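Local atomic coordinates of short chain dehydrogenase/reductase (Acinetobacter baumannii, PDB entry 4IUY), a protein that probably catalyses NAD(P)(H)-dependent oxidation or reduction, as in other Rossmann-fold short-chain dehydrogenases/reductases. Residues D[94-99]-D[145-150]; D[166-171]-D[184-189]; D[262-265]-D[269-272]. All blocks are in the same frame, centred on the assembly; numbering follows the deposited sequence.

Contact 1 (94-99 with 145-150) is the core contact of the three: two helices meet through aliphatic and CH-pi packing. Contact 2 (166-171 with 184-189) is partly buried and sets the loop after strand 159-163 against helix 176-196, with an amide lying over a guanidinium group. Contact 3 (262-265 with 269-272) lies at the surface, where one hydrogen bond spans the last strand and the turn behind it. Contacts 2 and 3 touch through Glu262, whose carboxylate takes Arg186 NE in a salt bridge. Contact 1 stands apart, its nearest atoms about 8 Å from contact 2 and about 17 Å from contact 3.

Contact 1 of 3, residues D[94-99]-D[145-150]; sequences DMLSSL and QEVVQH
Leu96 and His150, with CA atoms 6.9 Å apart, mark the closest register of two helical segments, 94-99 and 145-150, that run in nearly the same direction, their axes 10.2 Å apart and inclined at -24°. At that spacing the backbones do not meet, and Leu96 fills the gap. With its CG beside the backbone N (chi1 -66°), its fork is carried across to the other helix and the two methyl branches divide the work. CD1 lies against the backbone turn, 3.6 Å from Glu146 C, and reaches CG2 of Val147 at 3.8 Å. CD2 stands over the face of the His150 imidazole, 4.2 Å from the ring centroid and only 10° off the normal, a CH-pi contact. A branched aliphatic chain suits this place because its two methyls can meet a helix backbone and a flat ring at once, while beta-branched Val147 offers a compact methyl at short reach.

The ring is tied down from outside the pair: His150 ND1 is hydrogen-bonded to Glu100 OE2, and NE2 meets the backbone N of Ile106. With both nitrogens engaged, a buried polar side chain is satisfied and its rotation fixed, so that its face can act as an apolar surface; the N-H of Ile106 implies that NE2 accepts. Of the Glu146 side chain, CB is the atom that meets Leu96, while the carboxylate turns to a salt bridge with Arg89. Helices 89-101 and 126-153 are successive connections of the parallel Rossmann sheet, leading into strands 108-111 and 159-163, and their side-by-side packing is characteristic of the short-chain dehydrogenase fold.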
loop_
_atom_site.group_PDB
_atom_site.type_symbol
_atom_site.label_atom_id
_atom_site.label_comp_id
_atom_site.label_asym_id
_atom_site.label_seq_id
_atom_site.Cartn_x
_atom_site.Cartn_y
_atom_site.Cartn_z
ATOM N N ASP D 94 21.540 -27.703 -12.943
ATOM C CA ASP D 94 22.114 -28.455 -14.055
ATOM C C ASP D 94 21.927 -27.732 -15.389
ATOM O O ASP D 94 22.846 -27.686 -16.209
ATOM C CB ASP D 94 21.517 -29.865 -14.137
ATOM C CG ASP D 94 21.905 -30.735 -12.952
ATOM O OD1 ASP D 94 22.986 -30.496 -12.370
ATOM O OD2 ASP D 94 21.122 -31.648 -12.592
HETATM N N MSE D 95 20.745 -27.155 -15.601
HETATM C CA MSE D 95 20.534 -26.356 -16.799
HETATM C C MSE D 95 21.528 -25.205 -16.886
HETATM O O MSE D 95 22.158 -24.997 -17.928
HETATM C CB MSE D 95 19.114 -25.799 -16.861
HETATM C CG MSE D 95 19.004 -24.576 -17.758
HETATM SE SE MSE D 95 17.182 -23.940 -17.888
HETATM C CE MSE D 95 16.960 -23.274 -16.061
ATOM N N LEU D 96 21.671 -24.452 -15.795
ATOM C CA LEU D 96 22.603 -23.330 -15.806
ATOM C C LEU D 96 24.044 -23.782 -16.071
ATOM O O LEU D 96 24.744 -23.151 -16.873
ATOM C CB LEU D 96 22.470 -22.482 -14.541
ATOM C CG LEU D 96 21.097 -21.790 -14.486
ATOM C CD1 LEU D 96 20.815 -21.121 -13.129
ATOM C CD2 LEU D 96 20.931 -20.782 -15.640
ATOM N N SER D 97 24.470 -24.887 -15.450
ATOM C CA SER D 97 25.797 -25.434 -15.733
ATOM C C SER D 97 25.957 -25.729 -17.228
ATOM O O SER D 97 26.967 -25.378 -17.843
ATOM C CB SER D 97 26.042 -26.754 -14.979
ATOM O OG SER D 97 26.178 -26.583 -13.585
ATOM N N SER D 98 24.928 -26.331 -17.812
ATOM C CA SER D 98 24.956 -26.706 -19.221
ATOM C C SER D 98 25.129 -25.465 -20.089
ATOM O O SER D 98 25.920 -25.481 -21.039
ATOM C CB SER D 98 23.700 -27.491 -19.597
ATOM O OG SER D 98 23.669 -27.759 -20.979
ATOM N N LEU D 99 24.422 -24.383 -19.739
ATOM C CA LEU D 99 24.555 -23.116 -20.452
ATOM C C LEU D 99 25.958 -22.527 -20.315
ATOM O O LEU D 99 26.544 -22.068 -21.300
ATOM C CB LEU D 99 23.506 -22.112 -19.980
ATOM C CG LEU D 99 22.062 -22.449 -20.389
ATOM C CD1 LEU D 99 21.005 -21.516 -19.737
ATOM C CD2 LEU D 99 21.943 -22.449 -21.914
ATOM N N GLN D 145 17.679 -17.572 -6.963
ATOM C CA GLN D 145 18.913 -17.906 -6.269
ATOM C C GLN D 145 19.922 -18.519 -7.235
ATOM O O GLN D 145 21.070 -18.078 -7.297
ATOM C CB GLN D 145 18.672 -18.876 -5.109
ATOM C CG GLN D 145 18.195 -18.247 -3.817
ATOM C CD GLN D 145 18.194 -19.270 -2.706
ATOM O OE1 GLN D 145 17.937 -20.454 -2.940
ATOM N NE2 GLN D 145 18.522 -18.838 -1.501
ATOM N N GLU D 146 19.487 -19.520 -8.000
ATOM C CA GLU D 146 20.419 -20.214 -8.881
ATOM C C GLU D 146 20.916 -19.313 -10.005
ATOM O O GLU D 146 22.102 -19.287 -10.273
ATOM C CB GLU D 146 19.820 -21.518 -9.435
ATOM C CG GLU D 146 19.471 -22.551 -8.372
ATOM C CD GLU D 146 20.679 -22.997 -7.540
ATOM O OE1 GLU D 146 21.820 -23.046 -8.070
ATOM O OE2 GLU D 146 20.482 -23.302 -6.345
ATOM N N VAL D 147 20.023 -18.554 -10.629
ATOM C CA VAL D 147 20.410 -17.642 -11.705
ATOM C C VAL D 147 21.355 -16.552 -11.225
ATOM O O VAL D 147 22.275 -16.149 -11.929
ATOM C CB VAL D 147 19.176 -17.027 -12.417
ATOM C CG1 VAL D 147 19.575 -15.867 -13.330
ATOM C CG2 VAL D 147 18.458 -18.100 -13.215
ATOM N N VAL D 148 21.125 -16.070 -10.018
ATOM C CA VAL D 148 22.032 -15.104 -9.420
ATOM C C VAL D 148 23.450 -15.649 -9.205
ATOM O O VAL D 148 24.452 -14.976 -9.505
ATOM C CB VAL D 148 21.447 -14.564 -8.113
ATOM C CG1 VAL D 148 22.542 -13.951 -7.206
ATOM C CG2 VAL D 148 20.327 -13.621 -8.431
ATOM N N GLN D 149 23.540 -16.872 -8.699
ATOM C CA GLN D 149 24.847 -17.494 -8.517
ATOM C C GLN D 149 25.587 -17.569 -9.854
ATOM O O GLN D 149 26.791 -17.320 -9.915
ATOM C CB GLN D 149 24.703 -18.896 -7.914
ATOM C CG GLN D 149 24.062 -18.932 -6.534
ATOM C CD GLN D 149 25.064 -18.695 -5.405
ATOM O OE1 GLN D 149 26.198 -18.280 -5.641
ATOM N NE2 GLN D 149 24.651 -18.985 -4.176
ATOM N N HIS D 150 24.851 -17.926 -10.906
ATOM C CA HIS D 150 25.363 -18.038 -12.282
ATOM C C HIS D 150 25.833 -16.680 -12.806
ATOM O O HIS D 150 26.936 -16.542 -13.312
ATOM C CB HIS D 150 24.254 -18.665 -13.119
ATOM C CG HIS D 150 24.423 -18.562 -14.599
ATOM N ND1 HIS D 150 24.974 -19.571 -15.357
ATOM C CD2 HIS D 150 24.050 -17.597 -15.471
ATOM C CE1 HIS D 150 24.960 -19.218 -16.630
ATOM N NE2 HIS D 150 24.411 -18.019 -16.726
#

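Contact 2 of 3, residues D[166-171]-D[184-189]; sequences ILSQST and GLRHLT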
loop_
_atom_site.group_PDB
_atom_site.type_symbol
_atom_site.label_atom_id
_atom_site.label_comp_id
_atom_site.label_asym_id
_atom_site.label_seq_id
_atom_site.Cartn_x
_atom_site.Cartn_y
_atom_site.Cartn_z
ATOM N N ILE D 166 -2.330 -8.910 -10.279
ATOM C CA ILE D 166 -2.968 -7.874 -9.473
ATOM C C ILE D 166 -3.542 -8.483 -8.208
ATOM O O ILE D 166 -3.835 -7.788 -7.249
ATOM C CB ILE D 166 -4.036 -7.087 -10.235
ATOM C CG1 ILE D 166 -5.137 -8.004 -10.753
ATOM C CG2 ILE D 166 -3.411 -6.291 -11.371
ATOM C CD1 ILE D 166 -6.337 -7.197 -11.359
ATOM N N LEU D 167 -3.679 -9.802 -8.211
ATOM C CA LEU D 167 -4.110 -10.530 -7.023
ATOM C C LEU D 167 -3.058 -10.567 -5.920
ATOM O O LEU D 167 -3.283 -11.115 -4.856
ATOM C CB LEU D 167 -4.541 -11.945 -7.389
ATOM C CG LEU D 167 -5.850 -11.925 -8.193
ATOM C CD1 LEU D 167 -6.288 -13.319 -8.502
ATOM C CD2 LEU D 167 -6.970 -11.153 -7.444
ATOM N N SER D 168 -1.897 -9.993 -6.178
ATOM C CA SER D 168 -0.902 -9.870 -5.135
ATOM C C SER D 168 -1.371 -8.788 -4.140
ATOM O O SER D 168 -0.937 -8.781 -3.002
ATOM C CB SER D 168 0.462 -9.536 -5.736
ATOM O OG SER D 168 0.470 -8.230 -6.280
ATOM N N GLN D 169 -2.281 -7.901 -4.568
ATOM C CA GLN D 169 -2.830 -6.880 -3.664
ATOM C C GLN D 169 -4.355 -6.832 -3.649
ATOM O O GLN D 169 -4.938 -6.413 -2.681
ATOM C CB GLN D 169 -2.301 -5.481 -4.005
ATOM C CG GLN D 169 -0.783 -5.322 -3.961
ATOM C CD GLN D 169 -0.348 -3.880 -4.188
ATOM O OE1 GLN D 169 -0.473 -3.338 -5.291
ATOM N NE2 GLN D 169 0.152 -3.250 -3.140
ATOM N N SER D 170 -4.989 -7.224 -4.742
ATOM C CA SER D 170 -6.440 -7.303 -4.789
ATOM C C SER D 170 -6.896 -8.719 -4.398
ATOM O O SER D 170 -6.101 -9.667 -4.355
ATOM C CB SER D 170 -6.930 -6.991 -6.200
ATOM O OG SER D 170 -6.412 -5.752 -6.633
ATOM N N THR D 171 -8.182 -8.865 -4.126
ATOM C CA THR D 171 -8.730 -10.165 -3.782
ATOM C C THR D 171 -9.710 -10.633 -4.824
ATOM O O THR D 171 -10.278 -9.836 -5.601
ATOM C CB THR D 171 -9.528 -10.157 -2.465
ATOM O OG1 THR D 171 -10.733 -9.416 -2.683
ATOM C CG2 THR D 171 -8.753 -9.531 -1.297
ATOM N N GLY D 184 3.166 -12.896 -1.483
ATOM C CA GLY D 184 4.474 -13.327 -1.025
ATOM C C GLY D 184 5.560 -12.990 -2.039
ATOM O O GLY D 184 6.633 -12.522 -1.674
ATOM N N LEU D 185 5.291 -13.284 -3.310
ATOM C CA LEU D 185 6.248 -13.033 -4.370
ATOM C C LEU D 185 6.471 -11.532 -4.559
ATOM O O LEU D 185 7.615 -11.083 -4.739
ATOM C CB LEU D 185 5.795 -13.684 -5.673
ATOM C CG LEU D 185 6.730 -13.545 -6.872
ATOM C CD1 LEU D 185 8.109 -14.089 -6.576
ATOM C CD2 LEU D 185 6.131 -14.162 -8.149
ATOM N N ARG D 186 5.392 -10.759 -4.443
ATOM C CA ARG D 186 5.494 -9.303 -4.567
ATOM C C ARG D 186 6.453 -8.726 -3.531
ATOM O O ARG D 186 7.332 -7.931 -3.859
ATOM C CB ARG D 186 4.128 -8.622 -4.428
ATOM C CG ARG D 186 4.194 -7.109 -4.617
ATOM C CD ARG D 186 2.849 -6.440 -4.303
ATOM N NE ARG D 186 2.810 -5.113 -4.906
ATOM C CZ ARG D 186 3.292 -4.012 -4.335
ATOM N NH1 ARG D 186 3.845 -4.065 -3.120
ATOM N NH2 ARG D 186 3.223 -2.854 -4.986
ATOM N N HIS D 187 6.309 -9.126 -2.278
ATOM C CA HIS D 187 7.193 -8.559 -1.274
ATOM C C HIS D 187 8.629 -9.091 -1.400
ATOM O O HIS D 187 9.591 -8.369 -1.098
ATOM C CB HIS D 187 6.657 -8.796 0.136
ATOM C CG HIS D 187 7.318 -7.958 1.182
ATOM N ND1 HIS D 187 7.692 -6.651 0.954
ATOM C CD2 HIS D 187 7.620 -8.216 2.477
ATOM C CE1 HIS D 187 8.226 -6.146 2.055
ATOM N NE2 HIS D 187 8.178 -7.070 3.001
ATOM N N LEU D 188 8.757 -10.341 -1.849
ATOM C CA LEU D 188 10.062 -10.959 -2.065
ATOM C C LEU D 188 10.807 -10.212 -3.165
ATOM O O LEU D 188 12.016 -10.027 -3.088
ATOM C CB LEU D 188 9.921 -12.444 -2.422
ATOM C CG LEU D 188 11.244 -13.231 -2.548
ATOM C CD1 LEU D 188 12.021 -13.136 -1.246
ATOM C CD2 LEU D 188 11.019 -14.681 -2.915
ATOM N N THR D 189 10.069 -9.775 -4.177
ATOM C CA THR D 189 10.627 -8.940 -5.216
ATOM C C THR D 189 11.301 -7.695 -4.592
ATOM O O THR D 189 12.460 -7.383 -4.890
ATOM C CB THR D 189 9.535 -8.539 -6.237
ATOM O OG1 THR D 189 8.936 -9.722 -6.790
ATOM C CG2 THR D 189 10.106 -7.683 -7.344
#
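Arg186 reaches out from helix 176-196 to Ser168 and Gln169 in the loop that follows strand 159-163. Its CG is anti to the backbone N (chi1 -177°) and the chain stays extended to NE, which carries the guanidinium clear of the helix. CB begins the contact 4.0 Å from Ser168 CB. Two carbons on, CD passes Ser168 OG at 3.6 Å and also lies beside the Gln169 chain, 3.8 Å from CG. A small serine lets the arginine stem come this close, and its hydroxyl, at the edge of the guanidinium near its plane, has hydrogen-bonding partners in Ser165 O and Glu262 OE2.

The loop and helix frame the region that carries the family signature: Tyr178 and Lys182, spaced as Tyr-X-X-X-Lys on helix 176-196, touch Leu167 and Ser168 respectively, an arrangement recognisable from classical short-chain dehydrogenases.

Farther along Arg186, NE meets Gln169 CD at 3.5 Å while its own N-H direction is given to a salt bridge with Glu262 OE1. CZ then lies beneath the amide, with Gln169 NE2 3.4 Å above the guanidinium plane and over its centre; the two planes are only 12° apart, so flat group stacks on flat group. At the tip, NH2 lies 3.6 Å from Gln169 NE2, with OE1 slightly farther. NH1 is 3.8 Å from Gln169 NE2 and makes a long, weak ion pair with Glu190 OE2. Glutamine suits the position: its long chain spans the gap, and its planar amide carries no net charge to oppose the arginine. One residue along the helix, His187 hydrogen-bonds through NE2 to Ser170 O of the second subunit.

Contact 3 of 3, residues D[262-265]-D[269-272]; sequences EIKV and HSAA
Lys264 and Ser270 point their side chains at each other across the bend that follows strand 262-265, and they meet end to end at the polar atoms. The lysine leaves the strand with CG beside the backbone N and then kinks at chi3 (-67°), so that CD and CE both pass 3.6 Å from Ser270 OG before NZ closes on it. NZ donates to OG over 2.9 Å. The angle from Lys264 CE through Lys264 NZ to Ser270 OG is 106°, close to tetrahedral, as an ammonium N-H requires, while Ser270 CB remains 3.9 Å from NZ, behind its oxygen. A serine in the middle of the short 3-10 turn 269-271 can present OG without bulk, and a lysine has the length to bridge CA atoms 8.4 Å apart.

The turn itself is pinned by Ser270 N, which bonds Asp266 OD2, and by Ala272 N, which bonds His269 O. Strand 262-265 is the last strand of the Rossmann sheet and outermost within this chain; Ile263 pairs its backbone with Ala205 and Ala207 of strand 202-208 and packs its side chain on helix 244-251. Lys264 CB and Glu262 CB rise from the same general side of the strand. The Lys264 side chain also packs on Ile261 of the fourth subunit. Ala271 O, just past the serine, bonds Thr171 OG1 of the third subunit.

Chemically, the Lys264-Ser270 bond is no salt bridge but a charge-assisted one, from an ammonium to a neutral hydroxyl that has a second partner close by in the chain. With both residues partly exposed, solvent probably shares the charge, and the bond ties the end of the strand to the turn.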
loop_
_atom_site.group_PDB
_atom_site.type_symbol
_atom_site.label_atom_id
_atom_site.label_comp_id
_atom_site.label_asym_id
_atom_site.label_seq_id
_atom_site.Cartn_x
_atom_site.Cartn_y
_atom_site.Cartn_z
ATOM N N GLU D 262 6.515 -3.100 -8.593
ATOM C CA GLU D 262 5.572 -3.933 -9.310
ATOM C C GLU D 262 4.741 -3.021 -10.203
ATOM O O GLU D 262 4.064 -2.105 -9.727
ATOM C CB GLU D 262 4.680 -4.705 -8.333
ATOM C CG GLU D 262 3.605 -5.550 -9.002
ATOM C CD GLU D 262 2.580 -6.089 -8.006
ATOM O OE1 GLU D 262 1.784 -5.286 -7.442
ATOM O OE2 GLU D 262 2.545 -7.318 -7.819
ATOM N N ILE D 263 4.839 -3.255 -11.502
ATOM C CA ILE D 263 4.064 -2.540 -12.514
ATOM C C ILE D 263 2.775 -3.318 -12.818
ATOM O O ILE D 263 2.814 -4.441 -13.362
ATOM C CB ILE D 263 4.882 -2.393 -13.812
ATOM C CG1 ILE D 263 6.162 -1.586 -13.551
ATOM C CG2 ILE D 263 4.033 -1.771 -14.931
ATOM C CD1 ILE D 263 7.041 -1.373 -14.822
ATOM N N LYS D 264 1.642 -2.728 -12.463
ATOM C CA LYS D 264 0.342 -3.337 -12.739
ATOM C C LYS D 264 -0.059 -3.048 -14.162
ATOM O O LYS D 264 0.095 -1.927 -14.630
ATOM C CB LYS D 264 -0.730 -2.847 -11.770
ATOM C CG LYS D 264 -0.452 -3.229 -10.312
ATOM C CD LYS D 264 -1.552 -2.702 -9.398
ATOM C CE LYS D 264 -1.533 -1.193 -9.344
ATOM N NZ LYS D 264 -2.698 -0.689 -8.567
ATOM N N VAL D 265 -0.510 -4.077 -14.868
ATOM C CA VAL D 265 -0.992 -3.910 -16.237
ATOM C C VAL D 265 -2.390 -4.509 -16.253
ATOM O O VAL D 265 -2.570 -5.737 -16.373
ATOM C CB VAL D 265 -0.031 -4.611 -17.263
ATOM C CG1 VAL D 265 -0.476 -4.385 -18.661
ATOM C CG2 VAL D 265 1.425 -4.109 -17.100
ATOM N N HIS D 269 -8.155 -2.030 -13.546
ATOM C CA HIS D 269 -8.981 -2.973 -12.799
ATOM C C HIS D 269 -8.808 -2.854 -11.260
ATOM O O HIS D 269 -9.797 -2.790 -10.507
ATOM C CB HIS D 269 -8.693 -4.407 -13.245
ATOM C CG HIS D 269 -9.748 -5.382 -12.830
ATOM N ND1 HIS D 269 -9.676 -6.729 -13.114
ATOM C CD2 HIS D 269 -10.926 -5.196 -12.187
ATOM C CE1 HIS D 269 -10.742 -7.336 -12.624
ATOM N NE2 HIS D 269 -11.524 -6.427 -12.072
ATOM N N SER D 270 -7.562 -2.800 -10.805
ATOM C CA SER D 270 -7.283 -2.761 -9.373
ATOM C C SER D 270 -7.675 -1.420 -8.716
ATOM O O SER D 270 -7.745 -1.323 -7.498
ATOM C CB SER D 270 -5.801 -3.034 -9.114
ATOM O OG SER D 270 -5.040 -2.003 -9.716
ATOM N N ALA D 271 -7.907 -0.397 -9.541
ATOM C CA ALA D 271 -8.316 0.924 -9.081
ATOM C C ALA D 271 -9.820 1.090 -9.172
ATOM O O ALA D 271 -10.348 2.108 -8.773
ATOM C CB ALA D 271 -7.644 2.001 -9.879
ATOM N N ALA D 272 -10.496 0.092 -9.727
ATOM C CA ALA D 272 -11.918 0.206 -10.021
ATOM C C ALA D 272 -12.728 0.474 -8.756
ATOM O O ALA D 272 -12.314 0.081 -7.662
ATOM C CB ALA D 272 -12.407 -1.041 -10.731
#